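Local coordinates for protein uncharacterized metal-dependent hydrolase (Pyrococcus horikoshii, PDB 3IGH) that probably hydrolyses carbon-nitrogen bonds other than peptide bonds, as a metal-dependent enzyme of the amidohydrolase family whose substrate is not known, at residues D65-L70 with S359-F364; S206-N211 with R336-S341; S228-A233 with S454-L459; F397-P402 with H441-G446. All coordinates share one frame; numbering follows the deposited sequence. Where two conformers were deposited one is given.

Interaction 1: D65-L70 with S359-F364; sequences DSHLHL and SVQPHF. With SO4 (sulfate ion), chain B; SO4 (sulfate ion), chain E.
Two serine torsions set up the one polar bond between these segments: OG of Ser66 sits between its own backbone N and carbonyl carbon (chi1 63°), while OG of Ser359 lies opposite its N (chi1 175°), and the hydroxyls meet with Ser66 OG 2.8 Å from Ser359 OG. Either may be the donor. Ser359 OG also touches His67 CB at 3.5 Å and has a further partner in Ser398 OG. The amide of Gln361 passes the root of the imidazole at a slant, NE2 standing 4.0 Å from His67 CB, with ring and amide planes 56° apart; NE2 bonds to Ser398 OG and only weakly to Ser359 O. Asp65 OD1 accepts from His67 N at 3.1 Å, an Asx turn that shapes the corner before the ring. His67 ND1 is hydrogen-bonded to Glu338 OE1, NE2 donates to O1 of a sulfate at 3.0 Å, and His69 NE2 reaches the same oxygen by a weaker, more bent bond. The two histidines form the HxH pair that, in the amidohydrolase family, closes the first barrel strand and usually binds metal; here a sulfate, probably from the crystallisation liquor, is bound by both, probably at or near that site. Strand 58-68 has strand 202-210 beside it, strand 357-360 pairs with strand 395-397, and helix 408-417 packs on Pro362 and His363.

Interaction 2: S206-N211 with R336-S341; sequences SFMSVN and RIEHAS. With SO4 (sulfate ion), chain H; SO4 (sulfate ion), chain B.
The guanidinium of Arg336 meets Ser206 at its edge: NH1 points near the group's plane to Ser206 OG, a weak bond at 3.4 Å, and Ser206 OG has a stronger partner in Ser451 OG. Met208 SD approaches the same group obliquely, 4.5 Å from Arg336 NH2. The other edge grips the carboxylate of Glu338 side-on, NE to OE2 at 2.8 Å and NH2 to OE1 at 3.0 Å. The two flat groups are clearly twisted against each other, OE1 lying 24° out of the guanidinium plane, yet both oxygens are met on their syn sides. Within segment 206-211, Val210 CG2 sits over the centre of the Phe207 ring, 3.5 Å above its plane. The imidazole of His339 carries a sulfate at its edge, NE2 to O2 at 2.9 Å, with Phe364 and His314 packed round the ring.

Met208 folds back through bends at chi2 and chi3, which brings CE to 4.1 Å from Glu338 OE1, the methyl standing over one face of the carboxylate. Strands 202-210 and 336-337 are not neighbours; their side chains meet inside the barrel, where Met208 and Glu338 also touch Ala312 and Lys262. NH2 of Arg336 further binds Ser66 O, and Glu338 OE1 accepts from His67 ND1. Histidines and Lys262 gather round the sulfate. Behind it, the buried ion pair satisfies both charged groups, and its two-pronged grip would hold the carboxylate's rotation and so help orient His67.

Interaction 3: S228-A233 with S454-L459; sequences SINVFA and SDIGKL
CD1 of Ile456 alone carries this contact, lodging between Asn230 and Phe232 in the TIM-type barrel that the family is built on. The methyl stands 3.7 Å from Asn230 ND2 and 3.8 Å from Phe232 CE2. It meets the ring at the edge, near its plane, rather than over a face, and CZ of Phe232 is almost as close as CE2. Ile456 and its two partners come from opposite directions, the isoleucine extended so that CG1 and CD1 reach straight out from the loop (chi2 180°). No hydrogen bond joins the segments, and their backbones remain well apart, with 9.6 Å between the CA atoms of Asn230 and Ile456.

In the next shell the amide of Asn230 is held from both ends: ND2 donates to Ser204 OG and Glu466 OE2, while OD1 accepts from Arg255 NH1. These bonds fix the rotation of the amide and satisfy its buried polar atoms, so the methyl merely rests against an already anchored group. Strand 230-235 lies between strands 202-210 and 256-264, and Phe232 also packs on Thr257 and Ala259 of the latter. On the loop between helix 436-450 and strand 467-470, Ile456 touches Ser204 and Phe64, bringing two more strands to the same spot. Beyond it Gly457 turns the chain at a positive phi (120°), and Lys458 NZ bonds to Ser14 OG.

Interaction 4: F397-P402 with H441-G446; sequences FSTDSP and HSYTYG
Phe397 presents its ring edge to the face of Tyr443 in an offset edge-to-face pair, with the ring centroids 5.9 Å apart and the planes at 72°. Its CB adds a second approach to the same ring, standing over the tyrosine face 3.7 Å from Tyr443 CG and displaced toward the rim. The phenylalanine ring is itself covered on one face by Ser442: CB lies above the middle of it, 3.6 Å from the centroid of the Phe397 ring and only 9° off the normal, a CH-pi contact. Ser442 turns OG beside its backbone N (chi1 -64°), where the hydroxyl bonds back to Asp438 O, and CB faces the ring.

The pairing joins the end of barrel strand 395-397 in this amidohydrolase fold to helix 436-450, at a wider pi-type turn spanning 442-446. There Ser442 O accepts from Phe397 N at 3.2 Å, the donor lying well above the carbonyl plane; the same oxygen accepts from Ser447 OG. Farther along the loop, Thr399 CG2 comes to 3.4 Å from Tyr443 OH, the two side chains crossing at about a right angle. Thr399 OG1 accepts from Ser401 N in an ST turn and also bonds to Asp65 OD2. Phe63 meets the Tyr443 ring edge-to-face, and Pro408 and Thr411 of helix 408-417 pack against the tyrosine.

All four contacts are buried, but they differ in depth and chemistry. Interactions 1, 2 and 4 lie within about 8 Å of the chain centre (centre to centre), interaction 3 about 15 Å out. Interactions 1 and 2 are both polar and share a sulfate, and polar bonds between their segments join interaction 1 to interactions 2 and 4. The contact in interaction 4 is nevertheless mainly aromatic, tying a strand end to a helix. Interaction 3 is small and without hydrogen bonds, a methyl against a ring edge and an amide. Its strand 230-235 is the neighbour of strand 202-210 in interaction 2, and its loop packs against Tyr445 in interaction 4's helix.

Interaction 1: D65-L70 with S359-F364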
# COMPACT_ATOMS: atom_id res chain seq x y z
N ASP A 65 -10.68 10.95 -14.70
CA ASP A 65 -10.58 10.25 -15.97
C ASP A 65 -10.47 8.76 -15.67
O ASP A 65 -9.44 8.31 -15.20
CB ASP A 65 -9.36 10.73 -16.76
CG ASP A 65 -9.36 10.23 -18.21
OD1 ASP A 65 -9.59 9.03 -18.47
OD2 ASP A 65 -9.06 11.04 -19.12
N SER A 66 -11.50 8.00 -15.99
CA SER A 66 -11.55 6.60 -15.55
C SER A 66 -10.76 5.61 -16.42
O SER A 66 -10.81 4.40 -16.17
CB SER A 66 -13.01 6.14 -15.40
OG SER A 66 -13.69 6.19 -16.63
N HIS A 67 -10.01 6.11 -17.41
CA HIS A 67 -9.23 5.22 -18.29
C HIS A 67 -8.23 6.01 -19.11
O HIS A 67 -8.59 6.61 -20.12
CB HIS A 67 -10.17 4.43 -19.22
CG HIS A 67 -9.50 3.43 -20.11
ND1 HIS A 67 -9.87 2.11 -20.14
CD2 HIS A 67 -8.51 3.57 -21.02
CE1 HIS A 67 -9.13 1.47 -21.04
NE2 HIS A 67 -8.29 2.33 -21.58
N LEU A 68 -6.97 6.01 -18.68
CA LEU A 68 -5.91 6.58 -19.50
C LEU A 68 -4.57 5.87 -19.26
O LEU A 68 -4.46 5.01 -18.38
CB LEU A 68 -5.80 8.11 -19.31
CG LEU A 68 -5.74 8.74 -17.91
CD1 LEU A 68 -4.51 8.30 -17.11
CD2 LEU A 68 -5.75 10.24 -18.07
N HIS A 69 -3.57 6.27 -20.02
CA HIS A 69 -2.24 5.71 -19.94
C HIS A 69 -1.29 6.83 -19.55
O HIS A 69 -0.85 7.60 -20.40
CB HIS A 69 -1.83 5.12 -21.28
CG HIS A 69 -2.79 4.12 -21.83
ND1 HIS A 69 -2.71 2.78 -21.55
CD2 HIS A 69 -3.85 4.27 -22.66
CE1 HIS A 69 -3.69 2.14 -22.17
NE2 HIS A 69 -4.40 3.02 -22.85
N LEU A 70 -0.99 6.90 -18.26
CA LEU A 70 -0.21 7.98 -17.68
C LEU A 70 1.20 8.01 -18.26
O LEU A 70 1.71 9.07 -18.61
CB LEU A 70 -0.18 7.79 -16.15
CG LEU A 70 -0.37 8.90 -15.13
CD1 LEU A 70 -1.44 9.89 -15.51
CD2 LEU A 70 -0.70 8.28 -13.77
N SER A 359 -16.72 2.13 -18.56
CA SER A 359 -15.91 3.31 -18.80
C SER A 359 -15.89 3.59 -20.30
O SER A 359 -15.42 2.78 -21.09
CB SER A 359 -14.49 3.10 -18.27
OG SER A 359 -13.65 4.18 -18.58
N VAL A 360 -16.43 4.74 -20.69
CA VAL A 360 -16.56 5.08 -22.10
C VAL A 360 -15.76 6.33 -22.44
O VAL A 360 -15.40 7.11 -21.56
CB VAL A 360 -18.05 5.28 -22.52
CG1 VAL A 360 -18.84 3.98 -22.38
CG2 VAL A 360 -18.71 6.42 -21.76
N GLN A 361 -15.49 6.52 -23.73
CA GLN A 361 -14.63 7.62 -24.17
C GLN A 361 -15.33 8.46 -25.25
O GLN A 361 -15.15 8.21 -26.44
CB GLN A 361 -13.30 7.07 -24.71
CG GLN A 361 -12.41 6.33 -23.71
CD GLN A 361 -12.88 4.91 -23.44
OE1 GLN A 361 -13.34 4.22 -24.35
NE2 GLN A 361 -12.79 4.48 -22.19
N PRO A 362 -16.18 9.42 -24.83
CA PRO A 362 -16.98 10.21 -25.78
C PRO A 362 -16.23 10.93 -26.91
O PRO A 362 -16.79 11.07 -27.99
CB PRO A 362 -17.71 11.21 -24.87
CG PRO A 362 -17.84 10.46 -23.56
CD PRO A 362 -16.51 9.75 -23.43
N HIS A 363 -14.98 11.34 -26.69
CA HIS A 363 -14.22 11.99 -27.76
C HIS A 363 -13.90 11.10 -28.96
O HIS A 363 -13.56 11.61 -30.04
CB HIS A 363 -12.98 12.72 -27.22
CG HIS A 363 -12.51 13.82 -28.12
ND1 HIS A 363 -11.55 13.63 -29.08
CD2 HIS A 363 -12.90 15.12 -28.23
CE1 HIS A 363 -11.34 14.76 -29.73
NE2 HIS A 363 -12.15 15.68 -29.23
N PHE A 364 -14.03 9.77 -28.81
CA PHE A 364 -13.94 8.84 -29.94
C PHE A 364 -14.97 9.13 -31.04
O PHE A 364 -14.72 8.84 -32.20
CB PHE A 364 -14.08 7.37 -29.49
CG PHE A 364 -12.80 6.74 -28.98
CD1 PHE A 364 -12.14 7.24 -27.86
CD2 PHE A 364 -12.26 5.63 -29.62
CE1 PHE A 364 -10.96 6.63 -27.39
CE2 PHE A 364 -11.08 5.03 -29.16
CZ PHE A 364 -10.44 5.53 -28.04
S SO4 B . -7.22 0.31 -24.44
O1 SO4 B . -6.39 0.87 -23.40
O2 SO4 B . -7.77 1.40 -25.24
O3 SO4 B . -6.41 -0.52 -25.31
O4 SO4 B . -8.32 -0.45 -23.83
S SO4 E . -12.28 18.93 -30.84
O1 SO4 E . -11.65 20.24 -30.64
O2 SO4 E . -13.39 19.06 -31.78
O3 SO4 E . -11.29 17.99 -31.35
O4 SO4 E . -12.80 18.44 -29.57

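Interaction 2: S206-N211 with R336-S341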
# COMPACT_ATOMS: atom_id res chain seq x y z
N SER A 206 -7.89 6.41 -13.45
CA SER A 206 -7.51 5.00 -13.52
C SER A 206 -6.46 4.85 -14.61
O SER A 206 -6.71 5.15 -15.79
CB SER A 206 -8.68 4.07 -13.83
OG SER A 206 -9.70 4.18 -12.86
N PHE A 207 -5.29 4.39 -14.20
CA PHE A 207 -4.14 4.20 -15.08
C PHE A 207 -4.19 2.74 -15.51
O PHE A 207 -4.00 1.84 -14.70
CB PHE A 207 -2.86 4.58 -14.31
CG PHE A 207 -1.55 4.36 -15.05
CD1 PHE A 207 -1.48 3.99 -16.40
CD2 PHE A 207 -0.35 4.58 -14.37
CE1 PHE A 207 -0.24 3.77 -17.03
CE2 PHE A 207 0.89 4.39 -14.99
CZ PHE A 207 0.94 3.98 -16.32
N MET A 208 -4.48 2.52 -16.79
CA MET A 208 -4.67 1.18 -17.36
C MET A 208 -3.40 0.59 -17.95
O MET A 208 -2.63 1.30 -18.58
CB MET A 208 -5.75 1.23 -18.43
CG MET A 208 -6.95 2.09 -18.02
SD MET A 208 -7.77 1.43 -16.54
CE MET A 208 -8.21 -0.12 -17.29
N SER A 209 -3.24 -0.73 -17.79
CA SER A 209 -2.07 -1.50 -18.24
C SER A 209 -0.76 -0.96 -17.67
O SER A 209 0.18 -0.62 -18.41
CB SER A 209 -2.03 -1.66 -19.77
OG SER A 209 -3.17 -2.36 -20.21
N VAL A 210 -0.71 -0.89 -16.35
CA VAL A 210 0.51 -0.51 -15.66
C VAL A 210 1.46 -1.71 -15.76
O VAL A 210 1.15 -2.80 -15.27
CB VAL A 210 0.21 -0.17 -14.16
CG1 VAL A 210 1.49 0.14 -13.40
CG2 VAL A 210 -0.74 1.01 -14.07
N ASN A 211 2.61 -1.52 -16.42
CA ASN A 211 3.61 -2.58 -16.53
C ASN A 211 4.59 -2.55 -15.35
O ASN A 211 4.40 -1.79 -14.40
CB ASN A 211 4.33 -2.55 -17.90
CG ASN A 211 5.13 -1.27 -18.15
OD1 ASN A 211 5.65 -0.64 -17.22
ND2 ASN A 211 5.26 -0.89 -19.43
N ARG A 336 -15.71 -4.32 -14.68
CA ARG A 336 -15.87 -3.16 -15.53
C ARG A 336 -15.50 -3.47 -16.97
O ARG A 336 -14.63 -4.31 -17.23
CB ARG A 336 -15.13 -1.92 -14.97
CG ARG A 336 -13.69 -2.13 -14.59
CD ARG A 336 -13.04 -0.84 -14.06
NE ARG A 336 -12.83 0.16 -15.11
CZ ARG A 336 -12.28 1.36 -14.92
NH1 ARG A 336 -11.85 1.73 -13.72
NH2 ARG A 336 -12.15 2.19 -15.94
N ILE A 337 -16.21 -2.84 -17.90
CA ILE A 337 -15.91 -2.99 -19.31
C ILE A 337 -15.42 -1.65 -19.85
O ILE A 337 -15.99 -0.60 -19.55
CB ILE A 337 -17.13 -3.54 -20.10
CG1 ILE A 337 -17.27 -5.04 -19.81
CG2 ILE A 337 -16.98 -3.33 -21.61
CD1 ILE A 337 -18.70 -5.53 -19.86
N GLU A 338 -14.33 -1.70 -20.61
CA GLU A 338 -13.73 -0.53 -21.22
C GLU A 338 -14.19 -0.41 -22.66
O GLU A 338 -14.21 -1.41 -23.39
CB GLU A 338 -12.21 -0.62 -21.15
CG GLU A 338 -11.66 -1.01 -19.78
CD GLU A 338 -12.18 -0.11 -18.66
OE1 GLU A 338 -11.91 1.10 -18.69
OE2 GLU A 338 -12.88 -0.63 -17.76
N HIS A 339 -14.55 0.83 -23.04
CA HIS A 339 -15.04 1.23 -24.37
C HIS A 339 -16.53 0.98 -24.58
O HIS A 339 -17.31 1.94 -24.70
CB HIS A 339 -14.22 0.62 -25.51
CG HIS A 339 -12.78 1.04 -25.53
ND1 HIS A 339 -12.30 2.01 -26.39
CD2 HIS A 339 -11.72 0.61 -24.82
CE1 HIS A 339 -11.01 2.17 -26.19
NE2 HIS A 339 -10.63 1.33 -25.23
N ALA A 340 -16.90 -0.30 -24.64
CA ALA A 340 -18.28 -0.72 -24.93
C ALA A 340 -18.83 0.00 -26.17
O ALA A 340 -19.94 0.55 -26.15
CB ALA A 340 -19.19 -0.52 -23.71
N SER A 341 -18.03 0.00 -27.23
CA SER A 341 -18.25 0.86 -28.39
C SER A 341 -19.46 0.46 -29.23
O SER A 341 -20.13 1.32 -29.80
CB SER A 341 -17.00 0.88 -29.26
OG SER A 341 -15.86 1.24 -28.49
S SO4 H . 4.38 -3.99 -21.44
O1 SO4 H . 4.20 -2.54 -21.37
O2 SO4 H . 4.62 -4.40 -22.82
O3 SO4 H . 5.51 -4.37 -20.62
O4 SO4 H . 3.18 -4.65 -20.94
S SO4 B . -7.22 0.31 -24.44
O1 SO4 B . -6.39 0.87 -23.40
O2 SO4 B . -7.77 1.40 -25.24
O3 SO4 B . -6.41 -0.52 -25.31
O4 SO4 B . -8.32 -0.45 -23.83

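Interaction 3: S228-A233 with S454-L459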
# COMPACT_ATOMS: atom_id res chain seq x y z
N SER A 228 0.85 13.70 -7.49
CA SER A 228 0.03 14.88 -7.25
C SER A 228 -1.45 14.66 -7.60
O SER A 228 -2.28 15.55 -7.39
CB SER A 228 0.59 16.07 -8.03
OG SER A 228 0.55 15.82 -9.42
N ILE A 229 -1.77 13.48 -8.12
CA ILE A 229 -3.14 13.09 -8.46
C ILE A 229 -3.40 11.69 -7.89
O ILE A 229 -2.47 10.92 -7.65
CB ILE A 229 -3.38 13.08 -10.01
CG1 ILE A 229 -2.41 12.12 -10.71
CG2 ILE A 229 -3.32 14.51 -10.59
CD1 ILE A 229 -2.71 11.82 -12.20
N ASN A 230 -4.67 11.36 -7.69
CA ASN A 230 -5.06 10.00 -7.30
C ASN A 230 -4.92 9.05 -8.48
O ASN A 230 -5.40 9.34 -9.58
CB ASN A 230 -6.48 9.98 -6.73
CG ASN A 230 -6.67 10.96 -5.59
OD1 ASN A 230 -5.92 10.94 -4.61
ND2 ASN A 230 -7.66 11.84 -5.72
N VAL A 231 -4.22 7.95 -8.26
CA VAL A 231 -3.95 6.99 -9.33
C VAL A 231 -4.49 5.62 -8.92
O VAL A 231 -4.03 5.02 -7.95
CB VAL A 231 -2.44 6.89 -9.64
CG1 VAL A 231 -2.17 5.83 -10.73
CG2 VAL A 231 -1.88 8.26 -10.06
N PHE A 232 -5.45 5.11 -9.69
CA PHE A 232 -5.96 3.76 -9.50
C PHE A 232 -5.31 2.87 -10.57
O PHE A 232 -5.70 2.89 -11.74
CB PHE A 232 -7.51 3.76 -9.54
CG PHE A 232 -8.13 4.47 -8.36
CD1 PHE A 232 -8.58 3.75 -7.26
CD2 PHE A 232 -8.20 5.88 -8.33
CE1 PHE A 232 -9.11 4.41 -6.14
CE2 PHE A 232 -8.73 6.55 -7.22
CZ PHE A 232 -9.19 5.81 -6.12
N ALA A 233 -4.31 2.10 -10.15
CA ALA A 233 -3.49 1.31 -11.06
C ALA A 233 -4.14 -0.00 -11.46
O ALA A 233 -4.45 -0.84 -10.62
CB ALA A 233 -2.11 1.04 -10.46
N SER A 454 -14.66 4.92 -3.57
CA SER A 454 -15.93 5.19 -2.87
C SER A 454 -15.98 6.56 -2.20
O SER A 454 -17.06 7.07 -1.89
CB SER A 454 -16.24 4.08 -1.86
OG SER A 454 -15.24 4.03 -0.85
N ASP A 455 -14.81 7.17 -1.98
CA ASP A 455 -14.76 8.49 -1.35
C ASP A 455 -14.34 9.61 -2.31
O ASP A 455 -13.85 10.65 -1.88
CB ASP A 455 -13.86 8.46 -0.11
CG ASP A 455 -12.43 8.01 -0.42
OD1 ASP A 455 -12.15 7.64 -1.58
OD2 ASP A 455 -11.59 8.02 0.50
N ILE A 456 -14.52 9.40 -3.61
CA ILE A 456 -14.22 10.45 -4.59
C ILE A 456 -15.46 10.70 -5.45
O ILE A 456 -16.26 9.80 -5.67
CB ILE A 456 -12.98 10.07 -5.47
CG1 ILE A 456 -11.75 9.81 -4.59
CG2 ILE A 456 -12.70 11.16 -6.53
CD1 ILE A 456 -10.47 9.42 -5.34
N GLY A 457 -15.63 11.94 -5.90
CA GLY A 457 -16.61 12.23 -6.95
C GLY A 457 -17.70 13.20 -6.56
O GLY A 457 -18.37 13.77 -7.43
N LYS A 458 -17.90 13.36 -5.25
CA LYS A 458 -18.85 14.34 -4.70
C LYS A 458 -18.14 15.23 -3.69
O LYS A 458 -17.04 14.91 -3.23
CB LYS A 458 -20.03 13.63 -4.04
CG LYS A 458 -20.99 12.94 -5.00
CD LYS A 458 -22.21 12.41 -4.26
CE LYS A 458 -23.04 11.47 -5.12
NZ LYS A 458 -23.76 12.17 -6.23
N LEU A 459 -18.74 16.37 -3.34
CA LEU A 459 -18.13 17.22 -2.31
C LEU A 459 -19.03 17.26 -1.08
O LEU A 459 -19.21 18.30 -0.44
CB LEU A 459 -17.76 18.62 -2.85
CG LEU A 459 -16.65 18.71 -3.91
CD1 LEU A 459 -16.63 20.09 -4.57
CD2 LEU A 459 -15.25 18.34 -3.36

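Interaction 4: F397-P402 with H441-G446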
# COMPACT_ATOMS: atom_id res chain seq x y z
N PHE A 397 -16.66 8.56 -17.54
CA PHE A 397 -16.07 9.14 -18.74
C PHE A 397 -14.55 9.09 -18.65
O PHE A 397 -13.96 9.19 -17.57
CB PHE A 397 -16.51 10.60 -18.94
CG PHE A 397 -17.90 10.76 -19.54
CD1 PHE A 397 -18.70 9.66 -19.84
CD2 PHE A 397 -18.40 12.04 -19.78
CE1 PHE A 397 -19.98 9.83 -20.38
CE2 PHE A 397 -19.66 12.22 -20.31
CZ PHE A 397 -20.46 11.10 -20.61
N SER A 398 -13.93 8.97 -19.81
CA SER A 398 -12.49 8.91 -19.90
C SER A 398 -12.04 9.35 -21.29
O SER A 398 -12.86 9.54 -22.18
CB SER A 398 -12.02 7.47 -19.65
OG SER A 398 -12.72 6.54 -20.45
N THR A 399 -10.73 9.50 -21.46
CA THR A 399 -10.18 9.97 -22.71
C THR A 399 -9.34 8.91 -23.41
O THR A 399 -9.07 9.05 -24.60
CB THR A 399 -9.28 11.21 -22.51
OG1 THR A 399 -8.28 10.93 -21.52
CG2 THR A 399 -10.11 12.42 -22.07
N ASP A 400 -8.91 7.88 -22.67
CA ASP A 400 -7.89 6.94 -23.15
C ASP A 400 -6.64 7.69 -23.59
O ASP A 400 -5.95 7.28 -24.51
CB ASP A 400 -8.44 6.03 -24.27
CG ASP A 400 -7.59 4.80 -24.52
OD1 ASP A 400 -6.86 4.37 -23.59
OD2 ASP A 400 -7.63 4.27 -25.65
N SER A 401 -6.36 8.81 -22.92
CA SER A 401 -5.20 9.63 -23.23
C SER A 401 -3.93 8.76 -23.19
O SER A 401 -3.78 7.92 -22.29
CB SER A 401 -5.10 10.78 -22.23
OG SER A 401 -3.90 11.50 -22.39
N PRO A 402 -3.03 8.94 -24.17
CA PRO A 402 -2.96 9.98 -25.21
C PRO A 402 -3.63 9.71 -26.58
O PRO A 402 -3.32 10.42 -27.55
CB PRO A 402 -1.45 10.13 -25.41
CG PRO A 402 -0.94 8.71 -25.24
CD PRO A 402 -1.89 8.02 -24.26
N HIS A 441 -21.67 14.67 -14.18
CA HIS A 441 -21.85 13.56 -13.24
C HIS A 441 -21.02 12.34 -13.64
O HIS A 441 -20.37 11.72 -12.80
CB HIS A 441 -23.34 13.18 -13.13
CG HIS A 441 -23.59 11.94 -12.33
ND1 HIS A 441 -23.66 11.95 -10.95
CD2 HIS A 441 -23.79 10.66 -12.71
CE1 HIS A 441 -23.90 10.73 -10.52
NE2 HIS A 441 -23.98 9.92 -11.56
N SER A 442 -21.06 11.99 -14.94
CA SER A 442 -20.33 10.82 -15.45
C SER A 442 -18.82 11.00 -15.34
O SER A 442 -18.10 10.04 -15.09
CB SER A 442 -20.73 10.52 -16.89
OG SER A 442 -22.10 10.16 -16.98
N TYR A 443 -18.37 12.24 -15.49
CA TYR A 443 -16.95 12.58 -15.46
C TYR A 443 -16.42 12.85 -14.04
O TYR A 443 -15.25 13.20 -13.86
CB TYR A 443 -16.73 13.81 -16.33
CG TYR A 443 -15.51 13.77 -17.23
CD1 TYR A 443 -15.51 14.44 -18.45
CD2 TYR A 443 -14.36 13.07 -16.86
CE1 TYR A 443 -14.41 14.42 -19.28
CE2 TYR A 443 -13.24 13.04 -17.70
CZ TYR A 443 -13.27 13.72 -18.91
OH TYR A 443 -12.17 13.72 -19.76
N THR A 444 -17.28 12.73 -13.04
CA THR A 444 -16.84 12.94 -11.66
C THR A 444 -17.22 11.71 -10.82
O THR A 444 -16.40 10.78 -10.67
CB THR A 444 -17.40 14.26 -11.05
OG1 THR A 444 -18.83 14.28 -11.16
CG2 THR A 444 -16.84 15.49 -11.79
N TYR A 445 -18.45 11.68 -10.31
CA TYR A 445 -18.91 10.56 -9.49
C TYR A 445 -19.03 9.26 -10.29
O TYR A 445 -18.72 8.19 -9.77
CB TYR A 445 -20.23 10.90 -8.80
CG TYR A 445 -20.74 9.88 -7.81
CD1 TYR A 445 -20.11 9.67 -6.58
CD2 TYR A 445 -21.89 9.13 -8.10
CE1 TYR A 445 -20.60 8.73 -5.67
CE2 TYR A 445 -22.39 8.19 -7.20
CZ TYR A 445 -21.75 8.00 -5.99
OH TYR A 445 -22.24 7.08 -5.11
N GLY A 446 -19.44 9.37 -11.55
CA GLY A 446 -19.59 8.20 -12.43
C GLY A 446 -18.26 7.48 -12.59
O GLY A 446 -18.16 6.28 -12.33